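PDB 2VAP: cell division protein FtsZ 1 from Methanocaldococcus jannaschii, which binds guanine nucleotides and probably hydrolyses GTP and assembles into the contractile Z ring at the site of cell division. Local coordinates for residues V158-V163 / L187-N192; S139-A144 / E178-H183; V43-A48 / V67-D72; A152-V157 / H183-V188; L95-N100 / G133-G138. All coordinates share one frame; numbering follows the deposited sequence.

Contact 1 (V158-V163 / L187-N192). With GDP (guanosine-5'-diphosphate), chain B.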
# COMPACT_ATOMS: atom_id res chain seq x y z
N VAL A 158 -1.28 3.47 4.19
CA VAL A 158 -2.33 4.06 5.02
C VAL A 158 -2.80 5.41 4.48
O VAL A 158 -2.05 6.11 3.79
CB VAL A 158 -1.88 4.22 6.50
CG1 VAL A 158 -1.68 2.86 7.16
CG2 VAL A 158 -0.60 5.06 6.59
N THR A 159 -4.04 5.77 4.81
CA THR A 159 -4.57 7.08 4.46
C THR A 159 -4.65 7.99 5.68
O THR A 159 -4.82 7.53 6.81
CB THR A 159 -5.97 7.01 3.82
OG1 THR A 159 -6.90 6.43 4.74
CG2 THR A 159 -5.94 6.19 2.54
N LEU A 160 -4.52 9.29 5.43
CA LEU A 160 -4.85 10.31 6.43
C LEU A 160 -6.23 10.86 6.09
O LEU A 160 -6.58 10.95 4.91
CB LEU A 160 -3.80 11.42 6.43
CG LEU A 160 -2.38 11.07 6.89
CD1 LEU A 160 -1.46 12.26 6.67
CD2 LEU A 160 -2.34 10.62 8.35
N PRO A 161 -7.02 11.24 7.11
CA PRO A 161 -8.41 11.65 6.89
C PRO A 161 -8.58 12.95 6.12
O PRO A 161 -7.63 13.74 6.01
CB PRO A 161 -8.96 11.81 8.32
CG PRO A 161 -7.76 12.09 9.15
CD PRO A 161 -6.66 11.29 8.54
N PHE A 162 -9.77 13.17 5.57
CA PHE A 162 -10.15 14.44 4.96
C PHE A 162 -10.23 15.51 6.04
O PHE A 162 -10.55 15.21 7.20
CB PHE A 162 -11.51 14.34 4.27
CG PHE A 162 -11.55 13.36 3.13
CD1 PHE A 162 -11.15 13.74 1.85
CD2 PHE A 162 -12.03 12.07 3.32
CE1 PHE A 162 -11.21 12.84 0.79
CE2 PHE A 162 -12.09 11.16 2.26
CZ PHE A 162 -11.67 11.55 0.99
N VAL A 163 -9.95 16.76 5.67
CA VAL A 163 -10.02 17.88 6.62
C VAL A 163 -11.42 18.02 7.24
O VAL A 163 -11.54 18.32 8.43
CB VAL A 163 -9.55 19.22 5.97
CG1 VAL A 163 -9.90 20.41 6.85
CG2 VAL A 163 -8.05 19.18 5.72
N LEU A 187 6.84 3.35 4.97
CA LEU A 187 5.53 3.85 5.36
C LEU A 187 4.94 4.68 4.22
O LEU A 187 5.31 5.84 4.02
CB LEU A 187 5.64 4.66 6.66
CG LEU A 187 4.44 5.43 7.23
CD1 LEU A 187 3.23 4.53 7.46
CD2 LEU A 187 4.83 6.12 8.53
N VAL A 188 4.04 4.06 3.46
CA VAL A 188 3.37 4.72 2.35
C VAL A 188 2.14 5.45 2.87
O VAL A 188 1.21 4.82 3.38
CB VAL A 188 2.97 3.72 1.23
CG1 VAL A 188 2.38 4.46 0.05
CG2 VAL A 188 4.16 2.88 0.79
N VAL A 189 2.15 6.77 2.76
CA VAL A 189 1.06 7.60 3.27
C VAL A 189 0.29 8.28 2.13
O VAL A 189 0.88 8.91 1.25
CB VAL A 189 1.56 8.64 4.33
CG1 VAL A 189 2.58 9.61 3.74
CG2 VAL A 189 0.39 9.38 4.97
N ILE A 190 -1.03 8.12 2.15
CA ILE A 190 -1.92 8.73 1.17
C ILE A 190 -2.82 9.76 1.86
O ILE A 190 -3.69 9.38 2.64
CB ILE A 190 -2.79 7.67 0.45
CG1 ILE A 190 -1.91 6.60 -0.21
CG2 ILE A 190 -3.72 8.32 -0.58
CD1 ILE A 190 -2.63 5.29 -0.51
N PRO A 191 -2.60 11.05 1.59
CA PRO A 191 -3.47 12.06 2.19
C PRO A 191 -4.79 12.18 1.43
O PRO A 191 -4.81 12.69 0.31
CB PRO A 191 -2.64 13.35 2.10
CG PRO A 191 -1.66 13.12 0.99
CD PRO A 191 -1.57 11.65 0.71
N ASN A 192 -5.88 11.70 2.05
CA ASN A 192 -7.20 11.75 1.43
C ASN A 192 -7.63 13.15 0.99
O ASN A 192 -8.34 13.30 -0.01
CB ASN A 192 -8.27 11.14 2.34
CG ASN A 192 -8.29 9.62 2.33
OD1 ASN A 192 -8.92 8.99 3.18
ND2 ASN A 192 -7.61 9.02 1.35
PB GDP B . -11.92 2.33 12.59
O1B GDP B . -12.15 2.67 14.05
O2B GDP B . -12.76 1.13 12.21
O3B GDP B . -10.46 2.01 12.38
O3A GDP B . -12.34 3.61 11.72
PA GDP B . -12.66 3.56 10.14
O1A GDP B . -11.81 2.55 9.42
O2A GDP B . -14.13 3.33 9.89
O5' GDP B . -12.27 5.05 9.68
C5' GDP B . -10.96 5.55 9.90
C4' GDP B . -10.59 6.51 8.78
O4' GDP B . -10.69 5.85 7.51
C3' GDP B . -11.54 7.69 8.72
O3' GDP B . -11.04 8.80 9.47
C2' GDP B . -11.67 7.99 7.24
O2' GDP B . -10.69 8.95 6.84
C1' GDP B . -11.35 6.68 6.56
N9 GDP B . -12.58 5.99 6.07
C8 GDP B . -13.77 5.88 6.69
N7 GDP B . -14.66 5.18 5.94
C5 GDP B . -14.03 4.83 4.80
C6 GDP B . -14.37 4.08 3.56
O6 GDP B . -15.51 3.59 3.40
N1 GDP B . -13.42 3.95 2.62
C2 GDP B . -12.19 4.46 2.76
N2 GDP B . -11.28 4.29 1.77
N3 GDP B . -11.81 5.16 3.87
C4 GDP B . -12.67 5.37 4.89
O HOH W 1 -9.29 6.05 3.33
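Thr159 and Asn192 hold one water between the two strand ends: it accepts from Thr159 OG1 at 2.8 Å, donates to Asn192 OD1, and accepts from the exocyclic N2 of GDP. Behind this bridge, strand 153-160 and strand 186-191 run parallel. Val158 is held through both N and O: its N donates to Val188 O, and its O takes the N-H of Ile190 at 2.8 Å. Leu160 N bonds to Ile190 O, and Leu160 O receives Asn192 N at 3.0 Å where the strands end. On one face, Leu160 CG and CD1 meet Val189 CG2, each at 3.8 Å, while Val158 CG2 reaches Leu187 CD1; helix 167-181 packs on this face. Past the strand, the Phe162 ring takes Asn192 CB over its centre, a CH-pi contact 3.6 Å from the centroid and 8° off the normal. With CG anti to the carbonyl carbon (chi1 -63°) the ring swings back over Asn192; Phe196 and Phe208 also meet it. An alanine at Phe162 would probably open a gap over Asn192 CB and hold its amide less firmly toward the water. The water therefore couples the base to both strand ends through polar groups that the backbone bonds and the ring hold in place.

Contact 2 (S139-A144 / E178-H183)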
# COMPACT_ATOMS: atom_id res chain seq x y z
N SER A 139 -4.46 -0.47 16.09
CA SER A 139 -3.96 -1.82 15.81
C SER A 139 -2.85 -1.89 14.76
O SER A 139 -1.98 -2.76 14.84
CB SER A 139 -5.11 -2.75 15.40
OG SER A 139 -5.66 -2.38 14.15
N ALA A 140 -2.87 -0.97 13.79
CA ALA A 140 -1.88 -0.97 12.71
C ALA A 140 -0.42 -1.00 13.18
O ALA A 140 0.35 -1.82 12.69
CB ALA A 140 -2.13 0.19 11.73
N PRO A 141 -0.04 -0.11 14.13
CA PRO A 141 1.34 -0.15 14.65
C PRO A 141 1.68 -1.44 15.40
O PRO A 141 2.84 -1.86 15.40
CB PRO A 141 1.38 1.04 15.62
CG PRO A 141 0.27 1.93 15.19
CD PRO A 141 -0.80 0.99 14.75
N VAL A 142 0.68 -2.07 16.02
CA VAL A 142 0.88 -3.34 16.71
C VAL A 142 1.16 -4.47 15.70
O VAL A 142 2.09 -5.25 15.89
CB VAL A 142 -0.32 -3.71 17.63
CG1 VAL A 142 -0.08 -5.05 18.33
CG2 VAL A 142 -0.57 -2.62 18.66
N VAL A 143 0.36 -4.52 14.64
CA VAL A 143 0.59 -5.49 13.55
C VAL A 143 1.98 -5.28 12.94
O VAL A 143 2.70 -6.25 12.70
CB VAL A 143 -0.51 -5.40 12.45
CG1 VAL A 143 -0.25 -6.42 11.35
CG2 VAL A 143 -1.89 -5.62 13.05
N ALA A 144 2.34 -4.02 12.72
CA ALA A 144 3.65 -3.66 12.19
C ALA A 144 4.79 -4.15 13.09
O ALA A 144 5.79 -4.67 12.60
CB ALA A 144 3.75 -2.16 11.96
N GLU A 178 2.97 8.34 13.65
CA GLU A 178 4.22 8.39 14.41
C GLU A 178 4.57 7.03 15.00
O GLU A 178 5.73 6.62 15.00
CB GLU A 178 4.13 9.46 15.51
CG GLU A 178 5.44 9.71 16.28
CD GLU A 178 6.53 10.33 15.42
OE1 GLU A 178 7.70 9.93 15.58
OE2 GLU A 178 6.22 11.21 14.59
N ARG A 179 3.55 6.32 15.50
CA ARG A 179 3.74 4.98 16.06
C ARG A 179 4.09 3.95 14.98
O ARG A 179 4.91 3.06 15.21
CB ARG A 179 2.51 4.52 16.84
CG ARG A 179 2.23 5.34 18.10
CD ARG A 179 1.21 4.66 19.01
NE ARG A 179 -0.06 4.38 18.33
CZ ARG A 179 -1.08 5.23 18.25
NH1 ARG A 179 -1.00 6.44 18.80
NH2 ARG A 179 -2.19 4.87 17.61
N LEU A 180 3.47 4.09 13.81
CA LEU A 180 3.76 3.22 12.66
C LEU A 180 5.20 3.38 12.18
O LEU A 180 5.86 2.38 11.86
CB LEU A 180 2.80 3.51 11.49
CG LEU A 180 1.48 2.74 11.40
CD1 LEU A 180 0.61 3.33 10.30
CD2 LEU A 180 1.72 1.25 11.14
N LYS A 181 5.67 4.62 12.14
CA LYS A 181 7.03 4.95 11.70
C LYS A 181 8.11 4.20 12.49
O LYS A 181 9.18 3.90 11.97
CB LYS A 181 7.25 6.47 11.81
CG LYS A 181 8.51 6.98 11.11
CD LYS A 181 8.67 8.49 11.27
CE LYS A 181 9.25 8.85 12.64
NZ LYS A 181 9.43 10.33 12.79
N GLN A 182 7.80 3.90 13.75
CA GLN A 182 8.72 3.19 14.63
C GLN A 182 8.84 1.70 14.29
O GLN A 182 9.80 1.04 14.70
CB GLN A 182 8.31 3.36 16.10
CG GLN A 182 8.23 4.81 16.59
CD GLN A 182 9.59 5.49 16.65
OE1 GLN A 182 10.59 4.89 17.03
NE2 GLN A 182 9.62 6.77 16.27
N HIS A 183 7.86 1.17 13.55
CA HIS A 183 7.78 -0.27 13.29
C HIS A 183 7.58 -0.63 11.81
O HIS A 183 7.10 -1.72 11.49
CB HIS A 183 6.65 -0.89 14.12
CG HIS A 183 6.77 -0.63 15.59
ND1 HIS A 183 7.69 -1.28 16.39
CD2 HIS A 183 6.08 0.20 16.41
CE1 HIS A 183 7.56 -0.85 17.63
NE2 HIS A 183 6.59 0.04 17.67
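Pro141 lays its ring against Arg179, CG reaching Arg179 CB at 3.8 Å, the two side chains crossing at a slant. The pyrrolidine points toward helix 167-181 from helix 135-149, and its other neighbour there is Leu180. The leucine sends CD2 down to the backbone at the Ala140-Pro141 peptide, 3.7 Å from Ala140 O and equally near Pro141 N. The same methyl also meets Ala140 CB at 4.0 Å and Ala144 CB at 4.1 Å, so one branch touches Ala140, the next residue Pro141, and Ala144 about a turn further on. Farther along, Ala144 CB rests on His183, 3.4 Å from its carbonyl O and 3.8 Å from its CB. CG of His183 is anti to the carbonyl carbon (chi1 -55°), which swings the imidazole back toward Pro141, with CD2 at 4.0 Å from Pro141 O. The Arg179 chain bends at chi3 and carries its guanidinium past the proline, where NH2 bonds to Thr137 O, one turn earlier on the same helix. Pro141 N carries no hydrogen, and helix 135-149 is kinked here, its 141 and 142 nitrogens having no bond to the turn before. No hydrogen bond links the two segments themselves: small and apolar surfaces let the helices come close on one side of the GTPase-domain sheet, and the arginine adds a polar tie at the edge.

Contact 3 (V43-A48 / V67-D72). With GDP (guanosine-5'-diphosphate), chain B.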
# COMPACT_ATOMS: atom_id res chain seq x y z
N VAL A 43 -2.60 -7.26 5.59
CA VAL A 43 -3.44 -7.15 6.78
C VAL A 43 -4.20 -5.82 6.78
O VAL A 43 -3.60 -4.75 6.79
CB VAL A 43 -2.61 -7.28 8.09
CG1 VAL A 43 -3.52 -7.26 9.31
CG2 VAL A 43 -1.77 -8.54 8.07
N GLY A 44 -5.53 -5.92 6.76
CA GLY A 44 -6.40 -4.75 6.80
C GLY A 44 -7.03 -4.57 8.17
O GLY A 44 -7.68 -5.48 8.68
N CYS A 45 -6.84 -3.39 8.75
CA CYS A 45 -7.26 -3.12 10.13
C CYS A 45 -8.39 -2.11 10.20
O CYS A 45 -8.31 -1.03 9.60
CB CYS A 45 -6.06 -2.62 10.95
SG CYS A 45 -4.56 -3.61 10.79
N GLY A 46 -9.45 -2.45 10.93
CA GLY A 46 -10.58 -1.55 11.13
C GLY A 46 -11.55 -1.53 9.96
O GLY A 46 -11.42 -2.32 9.03
N GLY A 47 -12.51 -0.61 10.01
CA GLY A 47 -13.56 -0.50 9.00
C GLY A 47 -13.05 -0.34 7.58
O GLY A 47 -13.33 -1.17 6.71
N ALA A 48 -12.29 0.73 7.35
CA ALA A 48 -11.72 1.02 6.04
C ALA A 48 -10.75 -0.06 5.56
O ALA A 48 -10.77 -0.45 4.39
CB ALA A 48 -11.04 2.38 6.04
N VAL A 67 -5.65 -10.93 5.25
CA VAL A 67 -6.07 -11.02 6.64
C VAL A 67 -6.83 -9.76 7.04
O VAL A 67 -6.35 -8.64 6.84
CB VAL A 67 -4.86 -11.25 7.60
CG1 VAL A 67 -5.31 -11.28 9.06
CG2 VAL A 67 -4.13 -12.54 7.25
N ALA A 68 -8.03 -9.94 7.58
CA ALA A 68 -8.83 -8.83 8.09
C ALA A 68 -8.92 -8.90 9.60
O ALA A 68 -9.27 -9.94 10.16
CB ALA A 68 -10.22 -8.84 7.46
N ILE A 69 -8.59 -7.79 10.26
CA ILE A 69 -8.73 -7.71 11.72
C ILE A 69 -9.61 -6.53 12.11
O ILE A 69 -9.59 -5.47 11.47
CB ILE A 69 -7.36 -7.66 12.46
CG1 ILE A 69 -6.67 -6.30 12.31
CG2 ILE A 69 -6.45 -8.82 12.02
CD1 ILE A 69 -5.62 -6.02 13.37
N ASN A 70 -10.41 -6.72 13.16
CA ASN A 70 -11.32 -5.69 13.64
C ASN A 70 -11.77 -5.96 15.06
O ASN A 70 -11.79 -7.11 15.51
CB ASN A 70 -12.54 -5.58 12.72
CG ASN A 70 -13.12 -4.18 12.65
OD1 ASN A 70 -13.12 -3.43 13.64
ND2 ASN A 70 -13.63 -3.81 11.49
N THR A 71 -12.13 -4.89 15.77
CA THR A 71 -12.77 -4.99 17.08
C THR A 71 -14.28 -5.11 16.89
O THR A 71 -14.98 -5.60 17.78
CB THR A 71 -12.50 -3.74 17.93
OG1 THR A 71 -12.83 -2.57 17.18
CG2 THR A 71 -11.04 -3.67 18.35
N ASP A 72 -14.76 -4.66 15.74
CA ASP A 72 -16.19 -4.66 15.41
C ASP A 72 -16.57 -5.94 14.68
O ASP A 72 -16.16 -6.16 13.54
CB ASP A 72 -16.53 -3.42 14.57
CG ASP A 72 -18.02 -3.23 14.36
OD1 ASP A 72 -18.74 -4.23 14.12
OD2 ASP A 72 -18.49 -2.07 14.42
PB GDP B . -11.92 2.33 12.59
O1B GDP B . -12.15 2.67 14.05
O2B GDP B . -12.76 1.13 12.21
O3B GDP B . -10.46 2.01 12.38
O3A GDP B . -12.34 3.61 11.72
PA GDP B . -12.66 3.56 10.14
O1A GDP B . -11.81 2.55 9.42
O2A GDP B . -14.13 3.33 9.89
O5' GDP B . -12.27 5.05 9.68
C5' GDP B . -10.96 5.55 9.90
C4' GDP B . -10.59 6.51 8.78
O4' GDP B . -10.69 5.85 7.51
C3' GDP B . -11.54 7.69 8.72
O3' GDP B . -11.04 8.80 9.47
C2' GDP B . -11.67 7.99 7.24
O2' GDP B . -10.69 8.95 6.84
C1' GDP B . -11.35 6.68 6.56
N9 GDP B . -12.58 5.99 6.07
C8 GDP B . -13.77 5.88 6.69
N7 GDP B . -14.66 5.18 5.94
C5 GDP B . -14.03 4.83 4.80
C6 GDP B . -14.37 4.08 3.56
O6 GDP B . -15.51 3.59 3.40
N1 GDP B . -13.42 3.95 2.62
C2 GDP B . -12.19 4.46 2.76
N2 GDP B . -11.28 4.29 1.77
N3 GDP B . -11.81 5.16 3.87
C4 GDP B . -12.67 5.37 4.89
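Ile69, Val43 and Val67 carry most of this contact, the parallel pairing inside a Rossmann-like beta-alpha-beta unit made of strand 40-45, helix 46-59 and strand 64-70. Ile69 puts CG1 between its backbone N and carbonyl carbon (chi1 74°), from where CD1 meets Cys45 SG at 3.7 Å. Its CG2 turns to Val43 CG1, and helix 135-149 packs on this face through Ser139 and Val143. Val43 and Val67, paired across the strands, run their side chains alongside each other on the same face, with CG2 of Val43 at 4.1 Å from CB of Val67. The ladder beneath is regular: Gly44 N bonds to Val67 O, Ile69 N to Gly44 O, and Gly46 N to Ile69 O at 3.1 Å. At the strand end, Asn70 OD1 accepts from Asp72 N at 2.9 Å in an Asx turn, the donor standing above the amide plane, while ND2 lies 3.4 Å from Gly46 C. An alanine at Asn70 would probably leave Asp72 N without this acceptor and open a gap beside Gly46. Gly46 and Gly47 have no side chains where a CB would clash with the GDP phosphates. Gly47 N bonds to GDP O2B, and Ala48 N to GDP O1A at 2.8 Å, almost straight at 177°.

Contact 4 (A152-V157 / H183-V188)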
# COMPACT_ATOMS: atom_id res chain seq x y z
N ALA A 152 9.93 -10.08 8.75
CA ALA A 152 9.32 -9.73 7.47
C ALA A 152 9.63 -8.29 7.06
O ALA A 152 9.80 -7.41 7.91
CB ALA A 152 7.81 -9.95 7.53
N LEU A 153 9.72 -8.07 5.75
CA LEU A 153 9.75 -6.72 5.20
C LEU A 153 8.39 -6.09 5.47
O LEU A 153 7.36 -6.57 4.98
CB LEU A 153 10.05 -6.75 3.69
CG LEU A 153 10.02 -5.43 2.90
CD1 LEU A 153 11.04 -4.42 3.41
CD2 LEU A 153 10.23 -5.70 1.42
N THR A 154 8.39 -5.04 6.28
CA THR A 154 7.16 -4.48 6.84
C THR A 154 6.79 -3.16 6.18
O THR A 154 7.47 -2.14 6.35
CB THR A 154 7.29 -4.32 8.37
OG1 THR A 154 7.69 -5.57 8.95
CG2 THR A 154 5.98 -3.87 9.00
N VAL A 155 5.70 -3.18 5.41
CA VAL A 155 5.27 -2.01 4.64
C VAL A 155 3.84 -1.62 5.03
O VAL A 155 2.93 -2.45 4.99
CB VAL A 155 5.35 -2.27 3.11
CG1 VAL A 155 4.83 -1.07 2.32
CG2 VAL A 155 6.78 -2.59 2.69
N ALA A 156 3.66 -0.36 5.41
CA ALA A 156 2.33 0.16 5.68
C ALA A 156 1.84 1.00 4.51
O ALA A 156 2.61 1.78 3.93
CB ALA A 156 2.32 0.98 6.96
N VAL A 157 0.58 0.82 4.14
CA VAL A 157 -0.08 1.66 3.14
C VAL A 157 -1.34 2.20 3.79
O VAL A 157 -2.33 1.49 3.94
CB VAL A 157 -0.42 0.88 1.84
CG1 VAL A 157 -1.02 1.82 0.80
CG2 VAL A 157 0.83 0.20 1.27
N HIS A 183 7.86 1.17 13.55
CA HIS A 183 7.78 -0.27 13.29
C HIS A 183 7.58 -0.63 11.81
O HIS A 183 7.10 -1.72 11.49
CB HIS A 183 6.65 -0.89 14.12
CG HIS A 183 6.77 -0.63 15.59
ND1 HIS A 183 7.69 -1.28 16.39
CD2 HIS A 183 6.08 0.20 16.41
CE1 HIS A 183 7.56 -0.85 17.63
NE2 HIS A 183 6.59 0.04 17.67
N THR A 184 7.93 0.29 10.91
CA THR A 184 7.84 0.02 9.47
C THR A 184 9.19 0.18 8.78
O THR A 184 10.05 0.95 9.23
CB THR A 184 6.80 0.91 8.76
OG1 THR A 184 7.07 2.29 9.05
CG2 THR A 184 5.38 0.55 9.18
N ASP A 185 9.36 -0.55 7.68
CA ASP A 185 10.52 -0.40 6.81
C ASP A 185 10.24 0.67 5.75
O ASP A 185 11.10 1.50 5.45
CB ASP A 185 10.87 -1.74 6.17
CG ASP A 185 11.32 -2.78 7.19
OD1 ASP A 185 12.14 -2.44 8.07
OD2 ASP A 185 10.85 -3.93 7.11
N THR A 186 9.03 0.64 5.21
CA THR A 186 8.51 1.70 4.35
C THR A 186 7.10 2.05 4.82
O THR A 186 6.27 1.16 5.05
CB THR A 186 8.50 1.30 2.86
OG1 THR A 186 9.83 1.01 2.44
CG2 THR A 186 7.95 2.43 1.99
N LEU A 187 6.84 3.35 4.97
CA LEU A 187 5.53 3.85 5.36
C LEU A 187 4.94 4.68 4.22
O LEU A 187 5.31 5.84 4.02
CB LEU A 187 5.64 4.66 6.66
CG LEU A 187 4.44 5.43 7.23
CD1 LEU A 187 3.23 4.53 7.46
CD2 LEU A 187 4.83 6.12 8.53
N VAL A 188 4.04 4.06 3.46
CA VAL A 188 3.37 4.72 2.35
C VAL A 188 2.14 5.45 2.87
O VAL A 188 1.21 4.82 3.38
CB VAL A 188 2.97 3.72 1.23
CG1 VAL A 188 2.38 4.46 0.05
CG2 VAL A 188 4.16 2.88 0.79
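Thr154 and Asp185 share the polar bonds that begin this parallel pairing. The carboxylate oxygen Asp185 OD2 takes Thr154 N at 2.8 Å, a nearly straight bond of 174° that reaches the oxygen from its anti side, 22° out of the carboxylate plane. Going back, Asp185 N donates to Thr154 O at 2.8 Å, and Thr186 N adds a weak bond to the same oxygen. Asp185 places CG anti to its carbonyl carbon (chi1 -65°), which turns the carboxylate to the Thr154 amide; OD1 makes a salt bridge with Lys148, which is likely to favour the charged form. Regular strand bonds follow, Ala156 N to Thr186 O and Val188 N to Ala156 O at 2.7 Å. Apolar contacts split between the faces. Ala156 CB meets Thr184 CG2 at 3.8 Å and Leu187 CD1 at 3.7 Å, whereas on the other face Val157 CG2 lies alongside Val188 CB at 4.1 Å and Val155 CG1 approaches Val188 CG2. Strand 153-160 is flanked here by 186-191 and 124-130; helix 135-149 touches Thr154 and His183, and helix 236-243 and strand 249-256 pack on the face of Val155, Thr186 and Val188.

Contact 5 (L95-N100 / G133-G138). With GDP (guanosine-5'-diphosphate), chain B.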
# COMPACT_ATOMS: atom_id res chain seq x y z
N LEU A 95 -17.83 -5.35 19.93
CA LEU A 95 -18.60 -4.11 19.78
C LEU A 95 -17.95 -3.08 18.86
O LEU A 95 -18.64 -2.38 18.12
CB LEU A 95 -18.88 -3.48 21.15
CG LEU A 95 -19.93 -4.16 22.03
CD1 LEU A 95 -19.82 -3.68 23.47
CD2 LEU A 95 -21.33 -3.91 21.50
N GLY A 96 -16.62 -3.00 18.91
CA GLY A 96 -15.87 -1.98 18.19
C GLY A 96 -14.94 -1.21 19.11
O GLY A 96 -14.65 -1.67 20.22
N ALA A 97 -14.48 -0.05 18.66
CA ALA A 97 -13.55 0.77 19.45
C ALA A 97 -14.02 2.21 19.63
O ALA A 97 -13.41 2.97 20.39
CB ALA A 97 -12.15 0.73 18.82
N GLY A 98 -15.09 2.58 18.93
CA GLY A 98 -15.70 3.91 19.04
C GLY A 98 -14.80 5.09 18.74
O GLY A 98 -14.97 6.17 19.32
N GLY A 99 -13.83 4.88 17.85
CA GLY A 99 -12.92 5.94 17.44
C GLY A 99 -11.76 6.21 18.38
O GLY A 99 -11.00 7.16 18.18
N ASN A 100 -11.61 5.38 19.41
CA ASN A 100 -10.53 5.52 20.39
C ASN A 100 -9.34 4.62 20.05
O ASN A 100 -9.44 3.39 20.17
CB ASN A 100 -11.04 5.23 21.80
CG ASN A 100 -10.07 5.67 22.90
OD1 ASN A 100 -8.87 5.85 22.66
ND2 ASN A 100 -10.59 5.85 24.10
N GLY A 133 -9.43 6.67 12.93
CA GLY A 133 -10.42 5.98 13.75
C GLY A 133 -9.81 5.37 15.00
O GLY A 133 -8.77 5.83 15.47
N GLY A 134 -10.46 4.34 15.53
CA GLY A 134 -9.99 3.68 16.74
C GLY A 134 -9.23 2.40 16.47
O GLY A 134 -8.08 2.24 16.90
N THR A 135 -9.87 1.48 15.75
CA THR A 135 -9.30 0.16 15.49
C THR A 135 -8.06 0.24 14.60
O THR A 135 -7.00 -0.27 14.96
CB THR A 135 -10.35 -0.80 14.87
OG1 THR A 135 -11.50 -0.85 15.73
CG2 THR A 135 -9.79 -2.21 14.72
N GLY A 136 -8.19 0.88 13.44
CA GLY A 136 -7.09 1.03 12.50
C GLY A 136 -5.89 1.74 13.10
O GLY A 136 -4.79 1.21 13.13
N THR A 137 -6.13 2.95 13.60
CA THR A 137 -5.09 3.78 14.20
C THR A 137 -4.37 3.06 15.34
O THR A 137 -3.15 3.17 15.48
CB THR A 137 -5.67 5.11 14.74
OG1 THR A 137 -6.56 5.68 13.77
CG2 THR A 137 -4.56 6.11 15.03
N GLY A 138 -5.13 2.33 16.15
CA GLY A 138 -4.57 1.62 17.30
C GLY A 138 -3.86 0.33 16.96
O GLY A 138 -2.78 0.06 17.49
PB GDP B . -11.92 2.33 12.59
O1B GDP B . -12.15 2.67 14.05
O2B GDP B . -12.76 1.13 12.21
O3B GDP B . -10.46 2.01 12.38
O3A GDP B . -12.34 3.61 11.72
PA GDP B . -12.66 3.56 10.14
O1A GDP B . -11.81 2.55 9.42
O2A GDP B . -14.13 3.33 9.89
O5' GDP B . -12.27 5.05 9.68
C5' GDP B . -10.96 5.55 9.90
C4' GDP B . -10.59 6.51 8.78
O4' GDP B . -10.69 5.85 7.51
C3' GDP B . -11.54 7.69 8.72
O3' GDP B . -11.04 8.80 9.47
C2' GDP B . -11.67 7.99 7.24
O2' GDP B . -10.69 8.95 6.84
C1' GDP B . -11.35 6.68 6.56
N9 GDP B . -12.58 5.99 6.07
C8 GDP B . -13.77 5.88 6.69
N7 GDP B . -14.66 5.18 5.94
C5 GDP B . -14.03 4.83 4.80
C6 GDP B . -14.37 4.08 3.56
O6 GDP B . -15.51 3.59 3.40
N1 GDP B . -13.42 3.95 2.62
C2 GDP B . -12.19 4.46 2.76
N2 GDP B . -11.28 4.29 1.77
N3 GDP B . -11.81 5.16 3.87
C4 GDP B . -12.67 5.37 4.89
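Gly99 and Gly134 come together backbone to backbone, where a nucleotide-binding loop meets the glycine-rich GGGTGTG signature of the tubulin/FtsZ family. Packing is all that joins the two segments. Gly99 C lies 3.5 Å from Gly134 CA, and Asn100 O is equally near that carbon. A CB on Gly134 would run into Gly99 C and Asn100 N, so the close approach depends on its bare CA. Ala97 supplies the side-chain contact: CB sits 3.5 Å from Thr135 OG1, a hydroxyl that also bonds to Thr71 OG1. Turn geometry shapes the first loop, a type I' turn from Ala97 to Asn100 whose two middle residues, Gly98 and Gly99, both have positive phi. Asn100 then caps the next helix, its OD1 accepting from Lys102 N. Phosphate bonds belong to the signature segment. Gly134 N and Thr135 N both donate to GDP O1B, the former at 2.8 Å, while Gly136 N reaches GDP O3B at 2.7 Å. The start of helix 135-149 thus faces the beta-phosphate, and its dipole would probably favour the negative charge. Ala97, Gly98 and Gly99 are known GTP-binding residues, consistent with a place for this loop next to a third phosphate. Within the signature, Thr137 OG1 donates to Gly133 O at 2.8 Å, from above the carbonyl plane.

From the N terminus, contact 3 closes first, pairing strand 40-45 with strand 64-70 around helix 46-59. Contact 5 follows in series, bringing the loop before helix 101-110 back to the start of helix 135-149; Thr71 OG1 and Thr135 OG1 tie it to contact 3 beside the phosphates. Contact 2 then joins helix 135-149 to helix 167-181, and its span crosses those of contacts 4 and 1, since strand 153-160 lies between its segments. Contacts 4 and 1, successive portions of one strand pairing that share Leu187 and Val188, close the beta-alpha-beta unit around helix 167-181; contact 2 shares His183 with contact 4. Contacts 1, 3 and 5 reach GDP from different parts of the GTPase domain.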